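PDB 6LCH: Sel1 repeat family protein from Pseudomonas aeruginosa, which probably serves as an immunity protein that binds and neutralises the type VI secretion effector PldB, protecting the producing cell from its own toxin. Local coordinates for residues K83-Y88 with G104-N109; Q98-M103 with L124-S129; Y189-V194 with P247-D252; F203-V208 with E229-I234. All coordinates share one frame; numbering follows the deposited sequence.

Contact 1. Residues K83-Y88 with G104-N109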
loop_
_atom_site.group_PDB
_atom_site.type_symbol
_atom_site.label_atom_id
_atom_site.label_comp_id
_atom_site.label_asym_id
_atom_site.label_seq_id
_atom_site.Cartn_x
_atom_site.Cartn_y
_atom_site.Cartn_z
ATOM N N LYS A 83 22.326 7.744 2.717
ATOM C CA LYS A 83 21.465 8.120 3.833
ATOM C C LYS A 83 20.219 7.246 3.884
ATOM O O LYS A 83 19.748 6.885 4.969
ATOM C CB LYS A 83 21.083 9.592 3.733
ATOM C CG LYS A 83 22.006 10.504 4.503
ATOM C CD LYS A 83 21.410 11.887 4.623
ATOM C CE LYS A 83 22.468 12.945 4.424
ATOM N NZ LYS A 83 21.897 14.192 3.835
ATOM N N ALA A 84 19.685 6.879 2.717
ATOM C CA ALA A 84 18.537 5.982 2.685
ATOM C C ALA A 84 18.921 4.579 3.139
ATOM O O ALA A 84 18.193 3.957 3.920
ATOM C CB ALA A 84 17.934 5.946 1.283
ATOM N N LEU A 85 20.066 4.071 2.662
ATOM C CA LEU A 85 20.517 2.741 3.061
ATOM C C LEU A 85 20.734 2.660 4.564
ATOM O O LEU A 85 20.333 1.682 5.205
ATOM C CB LEU A 85 21.812 2.374 2.332
ATOM C CG LEU A 85 21.817 2.248 0.807
ATOM C CD1 LEU A 85 23.235 2.005 0.305
ATOM C CD2 LEU A 85 20.901 1.133 0.359
ATOM N N ASP A 86 21.376 3.678 5.141
ATOM C CA ASP A 86 21.645 3.664 6.577
ATOM C C ASP A 86 20.353 3.697 7.378
ATOM O O ASP A 86 20.252 3.053 8.427
ATOM C CB ASP A 86 22.548 4.838 6.953
ATOM C CG ASP A 86 23.875 4.804 6.222
ATOM O OD1 ASP A 86 24.580 5.837 6.221
ATOM O OD2 ASP A 86 24.210 3.745 5.643
ATOM N N LEU A 87 19.351 4.436 6.898
ATOM C CA LEU A 87 18.048 4.417 7.552
ATOM C C LEU A 87 17.380 3.058 7.407
ATOM O O LEU A 87 16.737 2.575 8.346
ATOM C CB LEU A 87 17.156 5.516 6.978
ATOM C CG LEU A 87 17.406 6.925 7.517
ATOM C CD1 LEU A 87 16.869 7.971 6.547
ATOM C CD2 LEU A 87 16.782 7.104 8.897
ATOM N N TYR A 88 17.516 2.427 6.234
ATOM C CA TYR A 88 16.958 1.093 6.037
ATOM C C TYR A 88 17.641 0.061 6.933
ATOM O O TYR A 88 16.983 -0.863 7.424
ATOM C CB TYR A 88 17.060 0.700 4.557
ATOM C CG TYR A 88 16.189 1.545 3.634
ATOM C CD1 TYR A 88 15.054 2.157 4.108
ATOM C CD2 TYR A 88 16.505 1.732 2.302
ATOM C CE1 TYR A 88 14.235 2.924 3.296
ATOM C CE2 TYR A 88 15.693 2.513 1.482
ATOM C CZ TYR A 88 14.562 3.099 1.985
ATOM O OH TYR A 88 13.759 3.867 1.173
ATOM N N GLY A 104 15.464 -4.258 0.086
ATOM C CA GLY A 104 15.482 -5.037 -1.143
ATOM C C GLY A 104 15.238 -4.197 -2.381
ATOM O O GLY A 104 15.757 -4.504 -3.456
ATOM N N ALA A 105 14.444 -3.132 -2.250
ATOM C CA ALA A 105 14.268 -2.186 -3.344
ATOM C C ALA A 105 15.496 -1.313 -3.556
ATOM O O ALA A 105 15.585 -0.632 -4.583
ATOM C CB ALA A 105 13.045 -1.304 -3.087
ATOM N N MET A 106 16.439 -1.319 -2.617
ATOM C CA MET A 106 17.656 -0.525 -2.741
ATOM C C MET A 106 18.786 -1.309 -3.392
ATOM O O MET A 106 19.273 -0.940 -4.466
ATOM C CB MET A 106 18.100 -0.037 -1.365
ATOM C CG MET A 106 17.351 1.154 -0.902
ATOM S SD MET A 106 17.440 2.526 -2.059
ATOM C CE MET A 106 18.720 3.520 -1.312
ATOM N N ILE A 107 19.224 -2.384 -2.734
ATOM C CA ILE A 107 20.422 -3.110 -3.129
ATOM C C ILE A 107 20.108 -4.416 -3.828
ATOM O O ILE A 107 21.033 -5.178 -4.141
ATOM C CB ILE A 107 21.321 -3.373 -1.906
ATOM C CG1 ILE A 107 20.593 -4.271 -0.904
ATOM C CG2 ILE A 107 21.720 -2.060 -1.256
ATOM C CD1 ILE A 107 21.432 -4.667 0.294
ATOM N N GLY A 108 18.843 -4.705 -4.078
ATOM C CA GLY A 108 18.491 -5.947 -4.745
ATOM C C GLY A 108 17.805 -6.908 -3.793
ATOM O O GLY A 108 18.168 -7.019 -2.612
ATOM N N ASN A 109 16.792 -7.609 -4.308
ATOM C CA ASN A 109 16.083 -8.596 -3.499
ATOM C C ASN A 109 17.020 -9.708 -3.051
ATOM O O ASN A 109 17.043 -10.084 -1.873
ATOM C CB ASN A 109 14.906 -9.173 -4.289
ATOM C CG ASN A 109 13.991 -10.029 -3.435
ATOM O OD1 ASN A 109 13.751 -9.727 -2.268
ATOM N ND2 ASN A 109 13.483 -11.110 -4.011
#
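Met106 does most of the work in this contact, and its chain can be followed outward from helix 97-107 to the flank of helix 81-93. CB points at the partner and presses on the CD2 methyl of Leu85, with 3.5 Å between Met106 CB and Leu85 CD2, slightly tighter than ordinary van der Waals packing. CG lies anti to the carbonyl carbon (chi1 -80°) and comes in near the plane of the Tyr88 ring, with Met106 CG 3.2 Å from Tyr88 CE2. The sulfur follows along the same rim: Met106 SD is 5.3 Å from the centroid of the Tyr88 ring and 89° off its normal, a Met-aromatic contact made wholly at the edge, where ring hydrogens face the polarisable sulfur. Bends at chi2 and chi3 then turn the tip back, so that Met106 CE rests 3.6 Å from Ala84 CB and equally near Leu85 CD2. An unbranched, flexible chain suits this winding course, and the small methyl of Ala84 lets the tip come close to helix 81-93. Leu85 CD2 also meets Ile107 CG2 at 3.7 Å, extending the apolar patch toward solvent. No hydrogen bond crosses between the segments. Just beyond, Gly108 departs from helical backbone angles with a positive phi (110°), a conformation at which a CB would collide with the preceding carbonyl oxygen. Two consecutive helices are joined here, consistent with the Sel1 (TPR-clan) alpha-solenoid to which 83-88 belongs: Tyr88 and Met106 both reach Arg70 on helix 59-70, while Ile107 leans on Phe123 at the start of helix 123-129.

Contact 2. Residues Q98-M103 with L124-S129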
loop_
_atom_site.group_PDB
_atom_site.type_symbol
_atom_site.label_atom_id
_atom_site.label_comp_id
_atom_site.label_asym_id
_atom_site.label_seq_id
_atom_site.Cartn_x
_atom_site.Cartn_y
_atom_site.Cartn_z
ATOM N N GLN A 98 8.964 -3.605 7.491
ATOM C CA GLN A 98 9.083 -2.678 6.368
ATOM C C GLN A 98 10.543 -2.392 6.028
ATOM O O GLN A 98 10.861 -2.084 4.874
ATOM C CB GLN A 98 8.338 -1.375 6.682
ATOM C CG GLN A 98 8.212 -0.415 5.494
ATOM C CD GLN A 98 7.276 -0.929 4.415
ATOM O OE1 GLN A 98 6.253 -1.558 4.705
ATOM N NE2 GLN A 98 7.619 -0.659 3.159
ATOM N N GLY A 99 11.444 -2.502 7.008
ATOM C CA GLY A 99 12.853 -2.257 6.736
ATOM C C GLY A 99 13.444 -3.236 5.739
ATOM O O GLY A 99 14.290 -2.868 4.920
ATOM N N PHE A 100 13.001 -4.495 5.786
ATOM C CA PHE A 100 13.476 -5.486 4.824
ATOM C C PHE A 100 12.942 -5.199 3.426
ATOM O O PHE A 100 13.682 -5.280 2.437
ATOM C CB PHE A 100 13.066 -6.887 5.277
ATOM C CG PHE A 100 13.683 -7.305 6.582
ATOM C CD1 PHE A 100 14.976 -7.796 6.625
ATOM C CD2 PHE A 100 12.970 -7.203 7.766
ATOM C CE1 PHE A 100 15.551 -8.184 7.828
ATOM C CE2 PHE A 100 13.539 -7.593 8.972
ATOM C CZ PHE A 100 14.830 -8.084 8.998
ATOM N N TYR A 101 11.646 -4.894 3.322
ATOM C CA TYR A 101 11.063 -4.527 2.036
ATOM C C TYR A 101 11.784 -3.334 1.420
ATOM O O TYR A 101 12.045 -3.311 0.212
ATOM C CB TYR A 101 9.574 -4.213 2.209
ATOM C CG TYR A 101 8.875 -3.733 0.951
ATOM C CD1 TYR A 101 8.737 -2.374 0.678
ATOM C CD2 TYR A 101 8.335 -4.638 0.048
ATOM C CE1 TYR A 101 8.093 -1.937 -0.463
ATOM C CE2 TYR A 101 7.689 -4.209 -1.096
ATOM C CZ TYR A 101 7.572 -2.861 -1.349
ATOM O OH TYR A 101 6.923 -2.440 -2.487
ATOM N N ASP A 102 12.106 -2.330 2.236
ATOM C CA ASP A 102 12.724 -1.124 1.697
ATOM C C ASP A 102 14.148 -1.393 1.229
ATOM O O ASP A 102 14.592 -0.828 0.224
ATOM C CB ASP A 102 12.715 -0.007 2.741
ATOM C CG ASP A 102 11.315 0.436 3.127
ATOM O OD1 ASP A 102 11.127 0.827 4.299
ATOM O OD2 ASP A 102 10.403 0.403 2.273
ATOM N N MET A 103 14.885 -2.242 1.949
ATOM C CA MET A 103 16.272 -2.501 1.580
ATOM C C MET A 103 16.365 -3.293 0.282
ATOM O O MET A 103 17.253 -3.043 -0.541
ATOM C CB MET A 103 16.988 -3.242 2.706
ATOM C CG MET A 103 18.470 -3.417 2.459
ATOM S SD MET A 103 19.388 -1.890 2.676
ATOM C CE MET A 103 19.598 -1.895 4.457
ATOM N N LEU A 124 12.391 -9.620 0.288
ATOM C CA LEU A 124 10.941 -9.739 0.173
ATOM C C LEU A 124 10.406 -10.870 1.038
ATOM O O LEU A 124 9.391 -10.708 1.726
ATOM C CB LEU A 124 10.546 -9.961 -1.287
ATOM C CG LEU A 124 10.406 -8.719 -2.169
ATOM C CD1 LEU A 124 9.939 -9.124 -3.560
ATOM C CD2 LEU A 124 9.439 -7.732 -1.546
ATOM N N ASP A 125 11.069 -12.030 1.006
ATOM C CA ASP A 125 10.590 -13.173 1.774
ATOM C C ASP A 125 10.694 -12.916 3.272
ATOM O O ASP A 125 9.774 -13.250 4.026
ATOM C CB ASP A 125 11.365 -14.430 1.383
ATOM C CG ASP A 125 10.949 -14.970 0.024
ATOM O OD1 ASP A 125 11.765 -15.661 -0.623
ATOM O OD2 ASP A 125 9.807 -14.695 -0.400
ATOM N N LYS A 126 11.801 -12.319 3.720
ATOM C CA LYS A 126 11.945 -11.993 5.136
ATOM C C LYS A 126 10.872 -11.006 5.585
ATOM O O LYS A 126 10.231 -11.200 6.625
ATOM C CB LYS A 126 13.341 -11.436 5.406
ATOM C CG LYS A 126 13.616 -11.164 6.882
ATOM C CD LYS A 126 13.382 -12.399 7.735
ATOM C CE LYS A 126 13.866 -12.180 9.170
ATOM N NZ LYS A 126 13.271 -13.147 10.128
ATOM N N ALA A 127 10.657 -9.942 4.804
ATOM C CA ALA A 127 9.604 -8.985 5.129
ATOM C C ALA A 127 8.230 -9.642 5.091
ATOM O O ALA A 127 7.425 -9.467 6.011
ATOM C CB ALA A 127 9.661 -7.794 4.172
ATOM N N ALA A 128 7.944 -10.406 4.033
ATOM C CA ALA A 128 6.706 -11.175 3.999
ATOM C C ALA A 128 6.650 -12.170 5.150
ATOM O O ALA A 128 5.566 -12.455 5.678
ATOM C CB ALA A 128 6.568 -11.903 2.662
ATOM N N SER A 129 7.809 -12.712 5.559
ATOM C CA SER A 129 7.825 -13.636 6.687
ATOM C C SER A 129 7.386 -12.975 7.985
ATOM O O SER A 129 6.948 -13.672 8.908
ATOM C CB SER A 129 9.214 -14.251 6.888
ATOM O OG SER A 129 10.123 -13.336 7.468
#
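Phe100 lays one face of its ring under the aliphatic chain of Lys126. Lys126 CG sits 3.6 Å from the centroid of the Phe100 ring and 12° off the normal, a CH-pi contact placed almost over the centre, and the two side chains run alongside each other in the same direction. Lys126 gets there with CG anti to its backbone N and a bend at chi2 (55°). CG is thus spent on the ring, while the rest of the chain leads away and carries the ammonium to a salt bridge with Asp119, an economical use of a long amphipathic chain. Closer to the backbones, Ala127 acts as the spacer: Ala127 CB is 3.7 Å from Phe100 CB and 3.6 Å from the backbone N of Tyr101. The small methyl suits a place where the CA atoms of Phe100 and Ala127 come within 5.2 Å. The two helices form a close antiparallel pair of the kind found in Sel1 and TPR-like solenoids, although the short helix 111-114 intervenes in the chain; their axes are 7.7 Å apart, with a signed crossing angle of -161°. Beyond the alanine, on the flank away from Phe100, Tyr101 has CG anti to its backbone N and its ring lies beside Leu124, Tyr101 CD2 being 3.7 Å from Leu124 CD2. Within 98-103, Gln98 NE2 donates to Asp102 OD2 over 3.1 Å, from above the carboxylate plane; His63 holds Asp102 OD1, and Asn132 bonds to Gln98 OE1.

Contact 3. Residues Y189-V194 with P247-D252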
loop_
_atom_site.group_PDB
_atom_site.type_symbol
_atom_site.label_atom_id
_atom_site.label_comp_id
_atom_site.label_asym_id
_atom_site.label_seq_id
_atom_site.Cartn_x
_atom_site.Cartn_y
_atom_site.Cartn_z
ATOM N N TYR A 189 -14.054 -5.818 -4.190
ATOM C CA TYR A 189 -12.702 -5.677 -3.665
ATOM C C TYR A 189 -12.101 -4.309 -3.966
ATOM O O TYR A 189 -11.322 -3.784 -3.162
ATOM C CB TYR A 189 -11.819 -6.788 -4.221
ATOM C CG TYR A 189 -11.878 -8.037 -3.381
ATOM C CD1 TYR A 189 -12.243 -9.258 -3.928
ATOM C CD2 TYR A 189 -11.589 -7.984 -2.026
ATOM C CE1 TYR A 189 -12.296 -10.401 -3.143
ATOM C CE2 TYR A 189 -11.642 -9.110 -1.239
ATOM C CZ TYR A 189 -11.990 -10.314 -1.800
ATOM O OH TYR A 189 -12.033 -11.425 -1.000
ATOM N N TYR A 190 -12.421 -3.729 -5.126
ATOM C CA TYR A 190 -12.021 -2.348 -5.375
ATOM C C TYR A 190 -12.620 -1.419 -4.327
ATOM O O TYR A 190 -11.960 -0.479 -3.866
ATOM C CB TYR A 190 -12.452 -1.905 -6.772
ATOM C CG TYR A 190 -11.592 -2.404 -7.917
ATOM C CD1 TYR A 190 -10.246 -2.066 -8.011
ATOM C CD2 TYR A 190 -12.138 -3.195 -8.915
ATOM C CE1 TYR A 190 -9.468 -2.517 -9.071
ATOM C CE2 TYR A 190 -11.371 -3.652 -9.970
ATOM C CZ TYR A 190 -10.043 -3.310 -10.048
ATOM O OH TYR A 190 -9.296 -3.775 -11.108
ATOM N N GLN A 191 -13.871 -1.672 -3.933
ATOM C CA GLN A 191 -14.514 -0.828 -2.933
ATOM C C GLN A 191 -13.848 -0.985 -1.573
ATOM O O GLN A 191 -13.578 0.007 -0.886
ATOM C CB GLN A 191 -16.007 -1.150 -2.843
ATOM C CG GLN A 191 -16.807 -0.058 -2.139
ATOM C CD GLN A 191 -18.196 -0.504 -1.729
ATOM O OE1 GLN A 191 -18.453 -1.693 -1.552
ATOM N NE2 GLN A 191 -19.102 0.456 -1.571
ATOM N N VAL A 192 -13.572 -2.230 -1.167
ATOM C CA VAL A 192 -12.848 -2.466 0.083
ATOM C C VAL A 192 -11.519 -1.726 0.072
ATOM O O VAL A 192 -11.102 -1.146 1.084
ATOM C CB VAL A 192 -12.653 -3.977 0.309
ATOM C CG1 VAL A 192 -11.590 -4.230 1.371
ATOM C CG2 VAL A 192 -13.964 -4.631 0.695
ATOM N N SER A 193 -10.844 -1.720 -1.079
ATOM C CA SER A 193 -9.603 -0.967 -1.222
ATOM C C SER A 193 -9.818 0.510 -0.920
ATOM O O SER A 193 -9.001 1.134 -0.232
ATOM C CB SER A 193 -9.048 -1.156 -2.633
ATOM O OG SER A 193 -7.800 -0.506 -2.788
ATOM N N VAL A 194 -10.917 1.083 -1.415
ATOM C CA VAL A 194 -11.217 2.487 -1.144
ATOM C C VAL A 194 -11.376 2.720 0.352
ATOM O O VAL A 194 -10.778 3.641 0.921
ATOM C CB VAL A 194 -12.475 2.927 -1.914
ATOM C CG1 VAL A 194 -12.802 4.377 -1.598
ATOM C CG2 VAL A 194 -12.279 2.728 -3.402
ATOM N N PRO A 247 -14.521 4.080 6.841
ATOM C CA PRO A 247 -15.056 2.838 7.422
ATOM C C PRO A 247 -16.546 2.631 7.202
ATOM O O PRO A 247 -17.046 1.542 7.511
ATOM C CB PRO A 247 -14.739 2.983 8.921
ATOM C CG PRO A 247 -13.815 4.174 9.032
ATOM C CD PRO A 247 -14.152 5.055 7.878
ATOM N N ASN A 248 -17.270 3.623 6.688
ATOM C CA ASN A 248 -18.694 3.483 6.420
ATOM C C ASN A 248 -19.006 3.360 4.936
ATOM O O ASN A 248 -20.179 3.233 4.575
ATOM C CB ASN A 248 -19.462 4.670 7.017
ATOM C CG ASN A 248 -19.391 4.704 8.535
ATOM O OD1 ASN A 248 -20.156 4.021 9.219
ATOM N ND2 ASN A 248 -18.471 5.502 9.068
ATOM N N LEU A 249 -17.984 3.373 4.075
ATOM C CA LEU A 249 -18.195 3.409 2.628
ATOM C C LEU A 249 -19.016 2.217 2.148
ATOM O O LEU A 249 -19.948 2.372 1.350
ATOM C CB LEU A 249 -16.839 3.448 1.919
ATOM C CG LEU A 249 -16.677 4.038 0.512
ATOM C CD1 LEU A 249 -15.970 3.034 -0.372
ATOM C CD2 LEU A 249 -17.995 4.479 -0.116
ATOM N N ILE A 250 -18.677 1.016 2.619
ATOM C CA ILE A 250 -19.372 -0.185 2.162
ATOM C C ILE A 250 -20.855 -0.101 2.501
ATOM O O ILE A 250 -21.721 -0.387 1.665
ATOM C CB ILE A 250 -18.728 -1.445 2.767
ATOM C CG1 ILE A 250 -17.506 -1.875 1.953
ATOM C CG2 ILE A 250 -19.731 -2.582 2.829
ATOM C CD1 ILE A 250 -16.265 -1.072 2.239
ATOM N N GLU A 251 -21.169 0.306 3.732
ATOM C CA GLU A 251 -22.560 0.363 4.167
ATOM C C GLU A 251 -23.297 1.554 3.563
ATOM O O GLU A 251 -24.481 1.448 3.224
ATOM C CB GLU A 251 -22.625 0.416 5.694
ATOM C CG GLU A 251 -24.027 0.584 6.254
ATOM C CD GLU A 251 -24.048 1.394 7.536
ATOM O OE1 GLU A 251 -22.961 1.795 8.007
ATOM O OE2 GLU A 251 -25.152 1.629 8.072
ATOM N N ASP A 252 -22.615 2.694 3.416
ATOM C CA ASP A 252 -23.289 3.893 2.931
ATOM C C ASP A 252 -23.687 3.778 1.463
ATOM O O ASP A 252 -24.693 4.366 1.049
ATOM C CB ASP A 252 -22.398 5.118 3.135
ATOM C CG ASP A 252 -22.371 5.590 4.579
ATOM O OD1 ASP A 252 -21.581 6.508 4.879
ATOM O OD2 ASP A 252 -23.131 5.048 5.411
#
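The short helix 249-252 near the C-terminal end docks on helix 183-195, part of the Sel1-repeat solenoid, so that a late piece of chain covers a repeat helix. Apolar contacts come first. Leu249, with CG anti to its backbone N, sends CD1 between two side chains of the repeat helix, Leu249 CD1 lying 3.7 Å from Val194 CG1 and 3.7 Å from Gln191 CG. The branched methyl end of leucine suits this buried spot, which Tyr231 and Ile234 of helix 225-240 also border. Beside it Ile250 reaches over from a solvent-exposed position: its CD1 stands 4.3 Å from Val192 CA, lying loosely over the helix backbone where the valine side chain itself points away.

The second kind of contact is the amide of Gln191 set close to the backbone and side chain of Ile250. CG is anti to the backbone N (chi1 -163°) and the chain stays extended beyond it, which carries the amide across to the first turn of the short helix. There Gln191 CD is 4.1 Å from Ile250 CA. No hydrogen bond links the two segments, yet the buried amide nitrogen is not left without a partner: it donates to the carbonyl oxygen of Tyr253, just past the short helix, and weakly to Tyr231 OH. Glutamine therefore combines apolar methylenes with a polar tip able to grip a backbone. The amide oxygen faces carbon instead, Gln191 OE1 lying 3.6 Å from Ile250 CG1.

Contact 4. Residues F203-V208 with E229-I234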
loop_
_atom_site.group_PDB
_atom_site.type_symbol
_atom_site.label_atom_id
_atom_site.label_comp_id
_atom_site.label_asym_id
_atom_site.label_seq_id
_atom_site.Cartn_x
_atom_site.Cartn_y
_atom_site.Cartn_z
ATOM N N PHE A 203 -10.198 6.334 -7.768
ATOM C CA PHE A 203 -10.214 6.836 -9.134
ATOM C C PHE A 203 -10.816 5.813 -10.085
ATOM O O PHE A 203 -11.565 6.174 -11.001
ATOM C CB PHE A 203 -8.807 7.210 -9.588
ATOM C CG PHE A 203 -8.770 7.856 -10.939
ATOM C CD1 PHE A 203 -9.044 9.205 -11.081
ATOM C CD2 PHE A 203 -8.478 7.115 -12.070
ATOM C CE1 PHE A 203 -9.017 9.804 -12.320
ATOM C CE2 PHE A 203 -8.449 7.710 -13.317
ATOM C CZ PHE A 203 -8.719 9.057 -13.440
ATOM N N PHE A 204 -10.501 4.527 -9.889
ATOM C CA PHE A 204 -11.032 3.518 -10.799
ATOM C C PHE A 204 -12.545 3.403 -10.676
ATOM O O PHE A 204 -13.244 3.253 -11.685
ATOM C CB PHE A 204 -10.386 2.157 -10.555
ATOM C CG PHE A 204 -10.927 1.077 -11.447
ATOM C CD1 PHE A 204 -10.671 1.094 -12.808
ATOM C CD2 PHE A 204 -11.710 0.058 -10.932
ATOM C CE1 PHE A 204 -11.173 0.105 -13.637
ATOM C CE2 PHE A 204 -12.212 -0.932 -11.754
ATOM C CZ PHE A 204 -11.946 -0.908 -13.108
ATOM N N LEU A 205 -13.070 3.477 -9.454
ATOM C CA LEU A 205 -14.517 3.421 -9.292
ATOM C C LEU A 205 -15.181 4.687 -9.815
ATOM O O LEU A 205 -16.335 4.641 -10.257
ATOM C CB LEU A 205 -14.873 3.179 -7.824
ATOM C CG LEU A 205 -14.948 1.708 -7.410
ATOM C CD1 LEU A 205 -13.897 0.884 -8.138
ATOM C CD2 LEU A 205 -14.796 1.557 -5.893
ATOM N N SER A 206 -14.467 5.813 -9.788
ATOM C CA SER A 206 -14.984 7.038 -10.390
ATOM C C SER A 206 -15.231 6.855 -11.881
ATOM O O SER A 206 -16.273 7.264 -12.407
ATOM C CB SER A 206 -14.010 8.188 -10.148
ATOM O OG SER A 206 -14.131 9.164 -11.163
ATOM N N ARG A 207 -14.272 6.249 -12.585
ATOM C CA ARG A 207 -14.436 6.012 -14.015
ATOM C C ARG A 207 -15.411 4.876 -14.295
ATOM O O ARG A 207 -16.105 4.900 -15.319
ATOM C CB ARG A 207 -13.080 5.716 -14.653
ATOM C CG ARG A 207 -11.989 6.687 -14.233
ATOM C CD ARG A 207 -11.141 7.113 -15.418
ATOM N NE ARG A 207 -11.947 7.473 -16.580
ATOM C CZ ARG A 207 -11.762 6.985 -17.802
ATOM N NH1 ARG A 207 -10.791 6.112 -18.033
ATOM N NH2 ARG A 207 -12.547 7.374 -18.798
ATOM N N VAL A 208 -15.471 3.880 -13.408
ATOM C CA VAL A 208 -16.450 2.801 -13.547
ATOM C C VAL A 208 -17.854 3.380 -13.675
ATOM O O VAL A 208 -18.626 3.013 -14.570
ATOM C CB VAL A 208 -16.347 1.832 -12.354
ATOM C CG1 VAL A 208 -17.637 1.050 -12.186
ATOM C CG2 VAL A 208 -15.154 0.899 -12.519
ATOM N N GLU A 229 -19.282 10.795 -8.443
ATOM C CA GLU A 229 -18.700 11.887 -7.677
ATOM C C GLU A 229 -18.302 11.452 -6.276
ATOM O O GLU A 229 -17.279 11.911 -5.755
ATOM C CB GLU A 229 -19.659 13.063 -7.591
ATOM C CG GLU A 229 -18.969 14.269 -7.021
ATOM C CD GLU A 229 -19.198 14.457 -5.542
ATOM O OE1 GLU A 229 -19.842 13.585 -4.923
ATOM O OE2 GLU A 229 -18.731 15.479 -4.998
ATOM N N ALA A 230 -19.107 10.593 -5.643
ATOM C CA ALA A 230 -18.769 10.120 -4.305
ATOM C C ALA A 230 -17.399 9.460 -4.281
ATOM O O ALA A 230 -16.671 9.571 -3.286
ATOM C CB ALA A 230 -19.838 9.148 -3.804
ATOM N N TYR A 231 -17.022 8.789 -5.371
ATOM C CA TYR A 231 -15.716 8.149 -5.421
ATOM C C TYR A 231 -14.623 9.137 -5.802
ATOM O O TYR A 231 -13.554 9.144 -5.182
ATOM C CB TYR A 231 -15.751 6.970 -6.392
ATOM C CG TYR A 231 -16.437 5.768 -5.794
ATOM C CD1 TYR A 231 -15.897 5.123 -4.690
ATOM C CD2 TYR A 231 -17.630 5.293 -6.315
ATOM C CE1 TYR A 231 -16.520 4.035 -4.131
ATOM C CE2 TYR A 231 -18.263 4.203 -5.764
ATOM C CZ TYR A 231 -17.702 3.574 -4.672
ATOM O OH TYR A 231 -18.327 2.482 -4.116
ATOM N N TYR A 232 -14.872 9.995 -6.796
ATOM C CA TYR A 232 -13.854 10.972 -7.161
ATOM C C TYR A 232 -13.565 11.930 -6.017
ATOM O O TYR A 232 -12.423 12.378 -5.863
ATOM C CB TYR A 232 -14.265 11.763 -8.403
ATOM C CG TYR A 232 -13.102 12.542 -8.971
ATOM C CD1 TYR A 232 -12.051 11.884 -9.594
ATOM C CD2 TYR A 232 -13.034 13.923 -8.848
ATOM C CE1 TYR A 232 -10.976 12.581 -10.105
ATOM C CE2 TYR A 232 -11.958 14.632 -9.356
ATOM C CZ TYR A 232 -10.932 13.954 -9.983
ATOM O OH TYR A 232 -9.856 14.643 -10.494
ATOM N N SER A 233 -14.579 12.260 -5.213
ATOM C CA SER A 233 -14.354 13.117 -4.055
ATOM C C SER A 233 -13.507 12.411 -3.004
ATOM O O SER A 233 -12.659 13.038 -2.357
ATOM C CB SER A 233 -15.688 13.560 -3.457
ATOM O OG SER A 233 -15.484 14.385 -2.321
ATOM N N ILE A 234 -13.736 11.110 -2.806
ATOM C CA ILE A 234 -12.874 10.332 -1.920
ATOM C C ILE A 234 -11.456 10.312 -2.467
ATOM O O ILE A 234 -10.479 10.455 -1.720
ATOM C CB ILE A 234 -13.433 8.909 -1.743
ATOM C CG1 ILE A 234 -14.595 8.902 -0.750
ATOM C CG2 ILE A 234 -12.335 7.944 -1.307
ATOM C CD1 ILE A 234 -15.407 7.622 -0.789
#
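An antiparallel helix pair, probably continuing the solenoid toward the C terminus, brings helix 199-208 against helix 225-240. Leu205 lies over one face of the Tyr231 ring: Leu205 CB is 3.7 Å from the ring centroid and 14° off the normal, a CH-pi contact over the centre, and Leu205 CD2 continues across the same face to within 3.5 Å of Tyr231 CE1. A broad ring matched to a branched leucine buries much surface here. The axes approach to 7.7 Å at a signed crossing angle of -157°, the close helix-to-helix packing familiar from alpha-solenoids of the Sel1 and TPR kind. Such closeness suits a small residue, and Ser206 fills the place, its CA 5.1 Å from that of Tyr231 and its backbone N 3.8 Å from Tyr231 CB. The hydroxyl is anti to the backbone N (chi1 153°) and turns toward Tyr232, with Ser206 OG 3.8 Å from Tyr232 CD1. At the exposed margin Phe203 and Tyr232, both with CG anti to the backbone N, run side by side and meet rim to rim, Phe203 CD1 being 4.0 Å from Tyr232 CE1; Tyr235 touches both rings, and Arg228 makes a cation-pi contact with Tyr232.

From the N terminus, contact 1 closes first, bringing helix 97-107 back against helix 81-93. Contact 2 opens on that same helix before contact 1 has closed and shuts at 124-129, so the two cross, and they touch directly: Asn109 OD1 probably accepts a hydrogen bond from Leu124 N, and Tyr88 packs on Asp102 and Met103. Contact 3 opens at 189-194, on the opposite side of the chain's centre, its own centre about 28 Å from that of contact 2. Its long loop encloses contact 4 entirely before closing at 247-252. Contacts 3 and 4 also meet, with Tyr190 against Phe204 and Leu205, uniting helices 183-195, 199-208, 225-240 and 249-252.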